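Local structure of probable M18-family aminopeptidase 1 (Thermotoga maritima, 2GLF) at residues A74-V79 with L86-A91; N343-G348 with G418-G423. The protein is probably a zinc-dependent aminopeptidase of the M18 family, a metallopeptidase that would remove residues from the amino-terminal end of peptides. One frame throughout, in Å; residues are numbered along the deposited sequence.

Interaction 1. Residues A74-V79 with L86-A91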
ATOM      1  N   ALA A  74      12.858  53.913   8.960  1.00 12.98           N
ATOM      2  CA  ALA A  74      11.633  54.615   8.617  1.00 12.98           C
ATOM      3  C   ALA A  74      11.988  56.039   8.187  1.00 12.98           C
ATOM      4  O   ALA A  74      12.782  56.715   8.836  1.00 12.98           O
ATOM      5  CB  ALA A  74      10.695  54.636   9.816  1.00 20.46           C
ATOM      6  N   ALA A  75      11.410  56.484   7.079  1.00 19.34           N
ATOM      7  CA  ALA A  75      11.677  57.823   6.580  1.00 20.42           C
ATOM      8  C   ALA A  75      10.379  58.594   6.437  1.00 21.28           C
ATOM      9  O   ALA A  75       9.441  58.122   5.802  1.00 22.13           O
ATOM     10  CB  ALA A  75      12.382  57.752   5.239  1.00  9.79           C
ATOM     11  N   PHE A  76      10.322  59.779   7.033  1.00 18.35           N
ATOM     12  CA  PHE A  76       9.122  60.590   6.935  1.00 18.63           C
ATOM     13  C   PHE A  76       9.391  61.932   6.281  1.00 18.53           C
ATOM     14  O   PHE A  76      10.537  62.354   6.100  1.00 18.74           O
ATOM     15  CB  PHE A  76       8.509  60.852   8.314  1.00 16.24           C
ATOM     16  CG  PHE A  76       8.273  59.615   9.122  1.00 16.73           C
ATOM     17  CD1 PHE A  76       9.191  59.219  10.096  1.00 16.24           C
ATOM     18  CD2 PHE A  76       7.139  58.833   8.908  1.00 17.23           C
ATOM     19  CE1 PHE A  76       8.984  58.064  10.839  1.00 16.24           C
ATOM     20  CE2 PHE A  76       6.923  57.672   9.648  1.00 16.24           C
ATOM     21  CZ  PHE A  76       7.844  57.286  10.614  1.00 16.24           C
ATOM     22  N   ARG A  77       8.297  62.580   5.909  1.00 27.21           N
ATOM     23  CA  ARG A  77       8.306  63.910   5.328  1.00 26.79           C
ATOM     24  C   ARG A  77       7.094  64.552   5.984  1.00 27.69           C
ATOM     25  O   ARG A  77       6.036  64.694   5.369  1.00 27.81           O
ATOM     26  CB  ARG A  77       8.153  63.864   3.802  1.00 19.44           C
ATOM     27  CG  ARG A  77       9.447  63.557   3.080  1.00 19.50           C
ATOM     28  CD  ARG A  77       9.293  63.664   1.578  1.00 19.99           C
ATOM     29  NE  ARG A  77       8.909  65.010   1.165  1.00 19.18           N
ATOM     30  CZ  ARG A  77       8.607  65.353  -0.087  1.00 18.01           C
ATOM     31  NH1 ARG A  77       8.645  64.449  -1.056  1.00 18.63           N
ATOM     32  NH2 ARG A  77       8.252  66.602  -0.368  1.00 19.24           N
ATOM     33  N   VAL A  78       7.250  64.877   7.267  1.00 24.39           N
ATOM     34  CA  VAL A  78       6.189  65.505   8.036  1.00 25.28           C
ATOM     35  C   VAL A  78       5.967  66.854   7.381  1.00 26.03           C
ATOM     36  O   VAL A  78       6.915  67.618   7.180  1.00 26.86           O
ATOM     37  CB  VAL A  78       6.600  65.695   9.500  1.00 16.96           C
ATOM     38  CG1 VAL A  78       5.506  66.406  10.252  1.00 15.69           C
ATOM     39  CG2 VAL A  78       6.873  64.345  10.134  1.00 18.17           C
ATOM     40  N   VAL A  79       4.715  67.138   7.045  1.00 14.92           N
ATOM     41  CA  VAL A  79       4.376  68.371   6.363  1.00 14.55           C
ATOM     42  C   VAL A  79       3.186  69.079   7.002  1.00 15.78           C
ATOM     43  O   VAL A  79       2.798  70.170   6.584  1.00 16.17           O
ATOM     44  CB  VAL A  79       4.097  68.060   4.872  1.00 11.64           C
ATOM     45  CG1 VAL A  79       3.553  69.267   4.156  1.00  9.94           C
ATOM     46  CG2 VAL A  79       5.390  67.608   4.202  1.00  9.61           C
ATOM     47  N   LEU A  86      -1.084  60.276   8.071  1.00 21.40           N
ATOM     48  CA  LEU A  86      -0.112  60.349   6.991  1.00 19.79           C
ATOM     49  C   LEU A  86      -0.300  59.217   6.001  1.00 19.60           C
ATOM     50  O   LEU A  86      -1.018  58.256   6.274  1.00 19.25           O
ATOM     51  CB  LEU A  86       1.328  60.362   7.534  1.00 17.38           C
ATOM     52  CG  LEU A  86       1.865  59.385   8.587  1.00 15.55           C
ATOM     53  CD1 LEU A  86       3.308  59.774   8.919  1.00 11.86           C
ATOM     54  CD2 LEU A  86       1.017  59.432   9.853  1.00 13.41           C
ATOM     55  N   ASN A  87       0.315  59.359   4.833  1.00 22.05           N
ATOM     56  CA  ASN A  87       0.239  58.345   3.794  1.00 21.45           C
ATOM     57  C   ASN A  87       1.538  57.555   3.798  1.00 21.35           C
ATOM     58  O   ASN A  87       2.562  58.010   3.289  1.00 21.05           O
ATOM     59  CB  ASN A  87       0.022  58.993   2.428  1.00 15.23           C
ATOM     60  CG  ASN A  87      -1.431  59.348   2.177  1.00 16.59           C
ATOM     61  OD1 ASN A  87      -2.282  59.217   3.067  1.00 17.49           O
ATOM     62  ND2 ASN A  87      -1.728  59.795   0.959  1.00 15.53           N
ATOM     63  N   LEU A  88       1.491  56.371   4.395  1.00 22.99           N
ATOM     64  CA  LEU A  88       2.662  55.517   4.478  1.00 22.11           C
ATOM     65  C   LEU A  88       2.572  54.320   3.556  1.00 21.49           C
ATOM     66  O   LEU A  88       1.516  53.716   3.396  1.00 22.43           O
ATOM     67  CB  LEU A  88       2.830  54.979   5.894  1.00 24.27           C
ATOM     68  CG  LEU A  88       3.049  55.942   7.043  1.00 24.64           C
ATOM     69  CD1 LEU A  88       3.108  55.126   8.330  1.00 24.57           C
ATOM     70  CD2 LEU A  88       4.330  56.734   6.829  1.00 23.05           C
ATOM     71  N   VAL A  89       3.695  53.988   2.945  1.00 13.15           N
ATOM     72  CA  VAL A  89       3.777  52.813   2.103  1.00 13.10           C
ATOM     73  C   VAL A  89       4.877  52.038   2.835  1.00 13.16           C
ATOM     74  O   VAL A  89       5.933  52.598   3.150  1.00 13.82           O
ATOM     75  CB  VAL A  89       4.186  53.184   0.661  1.00 18.45           C
ATOM     76  CG1 VAL A  89       5.428  54.035   0.686  1.00 19.27           C
ATOM     77  CG2 VAL A  89       4.414  51.934  -0.160  1.00 18.74           C
ATOM     78  N   VAL A  90       4.619  50.774   3.157  1.00 16.13           N
ATOM     79  CA  VAL A  90       5.603  49.978   3.884  1.00 15.50           C
ATOM     80  C   VAL A  90       6.030  48.726   3.148  1.00 15.38           C
ATOM     81  O   VAL A  90       5.241  48.126   2.414  1.00 16.45           O
ATOM     82  CB  VAL A  90       5.063  49.561   5.261  1.00 17.23           C
ATOM     83  CG1 VAL A  90       4.732  50.789   6.068  1.00 17.59           C
ATOM     84  CG2 VAL A  90       3.830  48.685   5.096  1.00 16.54           C
ATOM     85  N   ALA A  91       7.282  48.334   3.357  1.00  9.46           N
ATOM     86  CA  ALA A  91       7.834  47.141   2.728  1.00  9.46           C
ATOM     87  C   ALA A  91       8.887  46.491   3.622  1.00  9.46           C
ATOM     88  O   ALA A  91       9.223  47.016   4.685  1.00  9.46           O
ATOM     89  CB  ALA A  91       8.441  47.498   1.384  1.00  1.76           C
TER
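Phe-76 reaches Leu-86 and Leu-88 with the CD2 and CE2 atoms of its ring, in a small buried contact between two strands that are not neighbours in the sheet. Strand 270-275 runs between 73-77 and 87-92, and the CA atoms of Phe-76 and Leu-88 are still 8.6 Å apart, and side chains, not backbones, bridge the gap. Phe-76 CE2 lies 3.9 Å from Leu-88 CD2, which comes up at the ring edge, near the ring plane. Beside it, Phe-76 CD2 is 3.9 Å from Leu-86 CD1, a methyl that approaches at an oblique angle. With chi1 at 48°, Leu-86 holds CG between its backbone N and carbonyl carbon, and CD1 is thereby carried to the phenyl group. Helix 292-303 adds to the packing: Leu-297 and Ile-300 touch Phe-76, and Tyr-293 touches Leu-88.

The compact part ends there. Arg-77 turns its side chain away from 86-91 and is partly exposed, its NH1 hydrogen-bonded to the carbonyl oxygens of Leu-261 and Ala-264, at and just beyond the end of helix 248-263. Val-79, also partly exposed, belongs to the loop where the strand has ended.

Burial totals 102 Å², and the close approaches are between hydrocarbon groups. Such a contact has little directionality, and the alignment of the strands is more plausibly set by backbone bonds to the middle strand, such as those of Ala-75 with Val-272 and Arg-77 with Ile-270. The ring and the two leucines probably help to keep water out of the layer between sheet and helix.

Interaction 2. Residues N343-G348 with G418-G423; sequences NAPKLG and GPALLG
Leu-347 turns CG anti to its own carbonyl carbon (chi1 -68°), and an extended chi2 of 170° then spreads its two methyls over different parts of 418-423. Leu-347 CD1 lies 3.4 Å from Leu-422 CD2, the two side chains crossing at a slant. Leu-347 CD2 goes to the backbone and rests 3.4 Å from Ala-420 O, a van der Waals approach. Farther back along the loop, Pro-345 brings CB and CG against the same alanine, both 3.8 Å from Ala-420 CB. Ala-420 thus meets a proline on its methyl and a leucine on its carbonyl, while Cys-328 of strand 321-329 packs against both Pro-345 and Ala-420. Leu-422 also touches Ile-187 of a second subunit, so this apolar cluster borders a subunit interface. The loop 343-348 leads into strand 351-354, which pairs antiparallel with 414-421, and it packs against 418-423, from which the chain runs on to the metal ligand His-425, an arrangement in keeping with the alpha/beta zinc-exopeptidase fold, whose ligands cluster at strand ends.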
ATOM      1  N   ASN A 343      -8.556  36.338 -11.892  1.00 18.25           N
ATOM      2  CA  ASN A 343      -8.174  37.153 -10.735  1.00 17.91           C
ATOM      3  C   ASN A 343      -6.676  37.043 -10.466  1.00 18.17           C
ATOM      4  O   ASN A 343      -6.231  37.185  -9.323  1.00 18.11           O
ATOM      5  CB  ASN A 343      -8.952  36.717  -9.486  1.00 23.71           C
ATOM      6  CG  ASN A 343     -10.386  37.227  -9.479  1.00 24.65           C
ATOM      7  OD1 ASN A 343     -10.655  38.348  -9.054  1.00 23.07           O
ATOM      8  ND2 ASN A 343     -11.311  36.405  -9.962  1.00 23.49           N
ATOM      9  N   ALA A 344      -5.909  36.789 -11.529  1.00 18.65           N
ATOM     10  CA  ALA A 344      -4.456  36.651 -11.442  1.00 17.95           C
ATOM     11  C   ALA A 344      -3.751  37.747 -12.232  1.00 17.58           C
ATOM     12  O   ALA A 344      -4.195  38.140 -13.308  1.00 17.36           O
ATOM     13  CB  ALA A 344      -4.040  35.296 -11.965  1.00  5.60           C
ATOM     14  N   PRO A 345      -2.632  38.254 -11.708  1.00 21.86           N
ATOM     15  CA  PRO A 345      -1.899  39.308 -12.406  1.00 22.54           C
ATOM     16  C   PRO A 345      -1.043  38.789 -13.554  1.00 23.73           C
ATOM     17  O   PRO A 345      -0.565  37.652 -13.522  1.00 25.13           O
ATOM     18  CB  PRO A 345      -1.050  39.913 -11.299  1.00 14.78           C
ATOM     19  CG  PRO A 345      -0.713  38.712 -10.476  1.00 14.78           C
ATOM     20  CD  PRO A 345      -2.047  37.998 -10.382  1.00 14.78           C
ATOM     21  N   LYS A 346      -0.856  39.636 -14.563  1.00 18.75           N
ATOM     22  CA  LYS A 346      -0.038  39.305 -15.727  1.00 18.50           C
ATOM     23  C   LYS A 346       1.097  40.331 -15.772  1.00 18.12           C
ATOM     24  O   LYS A 346       0.896  41.499 -15.412  1.00 18.46           O
ATOM     25  CB  LYS A 346      -0.866  39.411 -17.012  1.00 14.55           C
ATOM     26  CG  LYS A 346      -2.117  38.559 -17.048  1.00 17.60           C
ATOM     27  CD  LYS A 346      -1.790  37.089 -17.220  1.00 24.75           C
ATOM     28  CE  LYS A 346      -2.589  36.496 -18.370  1.00 25.41           C
ATOM     29  NZ  LYS A 346      -2.277  37.216 -19.630  1.00 24.51           N
ATOM     30  N   LEU A 347       2.281  39.898 -16.210  1.00 11.86           N
ATOM     31  CA  LEU A 347       3.439  40.790 -16.306  1.00 12.15           C
ATOM     32  C   LEU A 347       3.212  41.938 -17.288  1.00 13.03           C
ATOM     33  O   LEU A 347       2.708  41.733 -18.388  1.00 13.24           O
ATOM     34  CB  LEU A 347       4.682  40.015 -16.748  1.00 11.98           C
ATOM     35  CG  LEU A 347       5.296  38.994 -15.796  1.00 11.98           C
ATOM     36  CD1 LEU A 347       6.359  38.197 -16.542  1.00 11.98           C
ATOM     37  CD2 LEU A 347       5.896  39.705 -14.596  1.00 11.98           C
ATOM     38  N   GLY A 348       3.590  43.145 -16.885  1.00 28.60           N
ATOM     39  CA  GLY A 348       3.437  44.298 -17.754  1.00 28.85           C
ATOM     40  C   GLY A 348       2.042  44.892 -17.849  1.00 28.93           C
ATOM     41  O   GLY A 348       1.793  45.762 -18.691  1.00 29.15           O
ATOM     42  N   GLY A 418       1.543  46.063  -5.191  1.00  8.98           N
ATOM     43  CA  GLY A 418       2.891  45.904  -5.700  1.00  8.98           C
ATOM     44  C   GLY A 418       2.909  45.174  -7.030  1.00  8.98           C
ATOM     45  O   GLY A 418       1.855  44.810  -7.548  1.00  8.98           O
ATOM     46  N   PRO A 419       4.095  44.946  -7.613  1.00 24.32           N
ATOM     47  CA  PRO A 419       4.201  44.248  -8.898  1.00 23.87           C
ATOM     48  C   PRO A 419       4.126  42.712  -8.783  1.00 23.48           C
ATOM     49  O   PRO A 419       4.257  42.148  -7.688  1.00 23.02           O
ATOM     50  CB  PRO A 419       5.544  44.740  -9.431  1.00  7.15           C
ATOM     51  CG  PRO A 419       6.363  44.826  -8.191  1.00  7.15           C
ATOM     52  CD  PRO A 419       5.407  45.467  -7.189  1.00  7.15           C
ATOM     53  N   ALA A 420       3.909  42.050  -9.920  1.00 20.07           N
ATOM     54  CA  ALA A 420       3.819  40.594  -9.972  1.00 19.12           C
ATOM     55  C   ALA A 420       5.166  39.999 -10.365  1.00 18.57           C
ATOM     56  O   ALA A 420       5.837  40.520 -11.257  1.00 19.24           O
ATOM     57  CB  ALA A 420       2.753  40.174 -10.978  1.00  8.98           C
ATOM     58  N   LEU A 421       5.562  38.912  -9.705  1.00 13.00           N
ATOM     59  CA  LEU A 421       6.846  38.275 -10.007  1.00 11.83           C
ATOM     60  C   LEU A 421       6.727  36.822 -10.450  1.00 11.29           C
ATOM     61  O   LEU A 421       5.770  36.124 -10.124  1.00 10.59           O
ATOM     62  CB  LEU A 421       7.786  38.302  -8.793  1.00  4.90           C
ATOM     63  CG  LEU A 421       8.221  39.592  -8.116  1.00  4.83           C
ATOM     64  CD1 LEU A 421       9.233  39.242  -7.054  1.00  5.16           C
ATOM     65  CD2 LEU A 421       8.821  40.548  -9.120  1.00  4.83           C
ATOM     66  N   LEU A 422       7.741  36.381 -11.183  1.00  7.05           N
ATOM     67  CA  LEU A 422       7.830  35.017 -11.661  1.00  7.05           C
ATOM     68  C   LEU A 422       9.006  34.398 -10.912  1.00  7.05           C
ATOM     69  O   LEU A 422      10.065  34.998 -10.823  1.00  7.05           O
ATOM     70  CB  LEU A 422       8.084  35.016 -13.165  1.00 10.25           C
ATOM     71  CG  LEU A 422       6.920  34.562 -14.054  1.00 10.25           C
ATOM     72  CD1 LEU A 422       5.605  35.092 -13.523  1.00 10.25           C
ATOM     73  CD2 LEU A 422       7.164  35.022 -15.477  1.00 10.25           C
ATOM     74  N   GLY A 423       8.810  33.213 -10.347  1.00 13.01           N
ATOM     75  CA  GLY A 423       9.880  32.567  -9.612  1.00 12.78           C
ATOM     76  C   GLY A 423      10.202  33.261  -8.298  1.00 13.98           C
ATOM     77  O   GLY A 423      11.373  33.423  -7.934  1.00 14.32           O
TER

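In the fold
Interactions 1 and 2 belong to the same mixed sheet but to different parts of it: their centres are 25 Å apart, and their nearest atoms, about 8 Å apart, do not touch. Strand 321-329 lies between 87-92 of interaction 1 and 414-421 of interaction 2. All three strands bear on the metal centre, since His-92 and Asp-326 bind one manganese ion and His-425, just beyond 418-423, binds the other, with Asp-249 shared. Interaction 2 is closer to this centre but does not reach it, the side chain of Ala-420 being about 12 Å from a manganese ion and that of Leu-422 about 11 Å from that of His-425. Interaction 1 is remote from it, within the sheet-helix core.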